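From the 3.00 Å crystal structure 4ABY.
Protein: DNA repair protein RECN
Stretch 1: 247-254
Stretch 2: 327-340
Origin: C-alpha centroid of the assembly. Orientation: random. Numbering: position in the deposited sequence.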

# COMPACT_ATOMS: atom_id res chain seq x y z
N ALA A 247 15.89 -0.16 10.68
CA ALA A 247 17.10 0.14 9.94
C ALA A 247 16.81 1.02 8.73
O ALA A 247 17.57 1.92 8.40
CB ALA A 247 17.79 -1.13 9.50
N VAL A 248 15.69 0.73 8.07
CA VAL A 248 15.28 1.48 6.89
C VAL A 248 14.49 2.73 7.26
O VAL A 248 14.82 3.84 6.85
CB VAL A 248 14.46 0.62 5.93
CG1 VAL A 248 14.00 1.46 4.74
CG2 VAL A 248 15.27 -0.57 5.47
N ILE A 249 13.44 2.55 8.06
CA ILE A 249 12.60 3.67 8.49
C ILE A 249 13.38 4.88 9.00
O ILE A 249 13.02 6.02 8.73
CB ILE A 249 11.59 3.23 9.56
CG1 ILE A 249 10.67 2.14 9.00
CG2 ILE A 249 10.77 4.42 10.05
CD1 ILE A 249 9.65 1.64 9.98
N ARG A 250 14.46 4.63 9.74
CA ARG A 250 15.21 5.73 10.35
C ARG A 250 16.01 6.55 9.34
O ARG A 250 16.55 7.61 9.68
CB ARG A 250 16.12 5.21 11.46
CG ARG A 250 15.37 4.61 12.62
CD ARG A 250 16.27 4.44 13.81
NE ARG A 250 15.51 4.18 15.02
CZ ARG A 250 15.58 3.05 15.71
NH1 ARG A 250 16.39 2.08 15.32
NH2 ARG A 250 14.85 2.89 16.81
N GLU A 251 16.08 6.07 8.10
CA GLU A 251 16.79 6.79 7.05
C GLU A 251 15.82 7.58 6.19
O GLU A 251 16.23 8.30 5.29
CB GLU A 251 17.60 5.82 6.18
CG GLU A 251 18.44 4.83 6.96
CD GLU A 251 19.16 5.46 8.14
OE1 GLU A 251 19.67 6.59 8.00
OE2 GLU A 251 19.21 4.82 9.22
N LEU A 252 14.54 7.43 6.50
CA LEU A 252 13.47 8.04 5.72
C LEU A 252 12.87 9.26 6.42
O LEU A 252 11.69 9.57 6.24
CB LEU A 252 12.37 7.01 5.46
CG LEU A 252 12.54 6.08 4.27
CD1 LEU A 252 13.96 5.55 4.17
CD2 LEU A 252 11.54 4.94 4.36
N GLY A 253 13.69 9.95 7.21
CA GLY A 253 13.24 11.15 7.90
C GLY A 253 12.57 10.90 9.24
O GLY A 253 11.76 11.71 9.69
N MSE A 254 12.91 9.78 9.87
CA MSE A 254 12.43 9.46 11.21
C MSE A 254 13.57 8.81 11.98
O MSE A 254 13.52 7.62 12.30
CB MSE A 254 11.23 8.51 11.14
CG MSE A 254 9.94 9.18 10.73
SE MSE A 254 8.60 7.94 10.04
CE MSE A 254 9.37 7.56 8.29
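Stretch 2, residues 327-340: GIGGAAAIAVAEQL

After a glycine-rich approach, stretch 2 runs as a regular helix that continues past Leu340, held by i to i+4 backbone hydrogen bonds. The positive phi of Gly330 by itself favours glycine. The helix packs on stretch 1, which is helical at Val248 and Ile249 and has a type I turn from Ile249 to Leu252, held by Leu252 N to Ile249 O at 3.0 Å. The chains run in opposing order: Leu252 lies by Ala332, their CA atoms 4.9 Å apart, while the earlier Val248 lies by the later Gln339, with CA atoms a wider 8.6 Å apart.

No hydrogen bond crosses the contact, so packing carries it. The apolar centre is Leu252, whose CG lies 3.8 Å from Val336 CG2 and whose CD1 lies 4.0 Å from Ala335 CB. Its CA-to-CB bond points sideways, but the end of the side chain comes nearer to the helix. Farther along the helix Val248 CG1 rests 3.8 Å from Gln339 CD. The Val248 side chain is purely hydrocarbon, so the approach is van der Waals contact; Gln339 OE1 is hydrogen-bonded elsewhere in the structure.

Backbone atoms of stretch 1 meet Ala332, Ala335 and the CG2 methyl of Ile328. Glu251 O sits 3.3 Å from Ala335 CB and 3.9 Å from Ala332 CA, while the end of the Glu251 side chain leads away. Gly253 N lies 3.9 Å from Ala332 CB, and Leu252 O is 3.9 Å from Ile328 CG2. Gly253 is fitted twice over: a CB there would clash with Ile328 CG2 at 3.0 Å, and its phi/psi of 87/25 would jam that CB against the preceding carbonyl. The lesson is that alanine at Ala332 and Ala335 lets the turn backbone come close, Gly253 leaves room for Ile328 CG2, and Leu252 supplies the apolar packing against Ala335 and Val336.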

# COMPACT_ATOMS: atom_id res chain seq x y z
N GLY A 327 6.71 15.46 4.06
CA GLY A 327 7.41 16.36 4.96
C GLY A 327 8.91 16.21 5.04
O GLY A 327 9.52 16.57 6.05
N ILE A 328 9.52 15.68 3.99
CA ILE A 328 10.96 15.41 4.00
C ILE A 328 11.63 16.14 2.86
O ILE A 328 10.99 16.86 2.09
CB ILE A 328 11.25 13.91 3.80
CG1 ILE A 328 10.82 13.48 2.39
CG2 ILE A 328 10.56 13.08 4.86
CD1 ILE A 328 11.30 12.11 1.98
N GLY A 329 12.94 15.94 2.74
CA GLY A 329 13.70 16.48 1.64
C GLY A 329 15.14 16.03 1.73
O GLY A 329 15.49 15.20 2.58
N GLY A 330 15.98 16.58 0.86
CA GLY A 330 17.41 16.30 0.88
C GLY A 330 17.74 14.83 1.06
O GLY A 330 17.23 13.97 0.34
N ALA A 331 18.61 14.55 2.03
CA ALA A 331 19.07 13.19 2.28
C ALA A 331 17.90 12.22 2.40
O ALA A 331 17.89 11.17 1.76
CB ALA A 331 19.94 13.15 3.51
N ALA A 332 16.93 12.58 3.23
CA ALA A 332 15.76 11.73 3.46
C ALA A 332 15.04 11.37 2.16
O ALA A 332 14.61 10.24 1.97
CB ALA A 332 14.80 12.42 4.41
N ALA A 333 14.92 12.36 1.27
CA ALA A 333 14.25 12.19 -0.01
C ALA A 333 14.99 11.22 -0.94
O ALA A 333 14.36 10.45 -1.67
CB ALA A 333 14.06 13.53 -0.68
N ILE A 334 16.32 11.27 -0.93
CA ILE A 334 17.13 10.34 -1.70
C ILE A 334 16.98 8.90 -1.21
O ILE A 334 16.90 7.97 -2.02
CB ILE A 334 18.62 10.74 -1.66
CG1 ILE A 334 18.88 11.94 -2.57
CG2 ILE A 334 19.50 9.56 -2.06
CD1 ILE A 334 20.31 12.41 -2.57
N ALA A 335 16.94 8.73 0.10
CA ALA A 335 16.75 7.41 0.69
C ALA A 335 15.42 6.81 0.27
O ALA A 335 15.32 5.61 0.01
CB ALA A 335 16.84 7.48 2.20
N VAL A 336 14.39 7.65 0.20
CA VAL A 336 13.07 7.21 -0.25
C VAL A 336 13.11 6.78 -1.71
O VAL A 336 12.63 5.71 -2.05
CB VAL A 336 11.99 8.30 -0.04
CG1 VAL A 336 10.73 7.94 -0.79
CG2 VAL A 336 11.69 8.47 1.44
N ALA A 337 13.71 7.61 -2.56
CA ALA A 337 13.83 7.26 -3.97
C ALA A 337 14.55 5.92 -4.13
O ALA A 337 14.21 5.13 -5.00
CB ALA A 337 14.56 8.35 -4.72
N GLU A 338 15.54 5.68 -3.28
CA GLU A 338 16.30 4.44 -3.35
C GLU A 338 15.43 3.23 -2.98
O GLU A 338 15.49 2.19 -3.63
CB GLU A 338 17.54 4.51 -2.47
CG GLU A 338 18.33 3.21 -2.39
CD GLU A 338 18.80 2.71 -3.75
OE1 GLU A 338 19.14 3.55 -4.61
OE2 GLU A 338 18.82 1.48 -3.95
N GLN A 339 14.62 3.37 -1.94
CA GLN A 339 13.73 2.29 -1.53
C GLN A 339 12.67 2.02 -2.58
O GLN A 339 12.38 0.86 -2.90
CB GLN A 339 13.08 2.60 -0.18
CG GLN A 339 14.04 2.54 0.98
CD GLN A 339 14.77 1.21 1.05
OE1 GLN A 339 14.16 0.16 1.18
NE2 GLN A 339 16.10 1.26 0.95
N LEU A 340 12.10 3.08 -3.13
CA LEU A 340 11.13 2.95 -4.21
C LEU A 340 11.74 2.18 -5.37
O LEU A 340 11.12 1.27 -5.92
CB LEU A 340 10.67 4.33 -4.68
CG LEU A 340 9.64 5.00 -3.77
CD1 LEU A 340 9.45 6.45 -4.15
CD2 LEU A 340 8.33 4.23 -3.84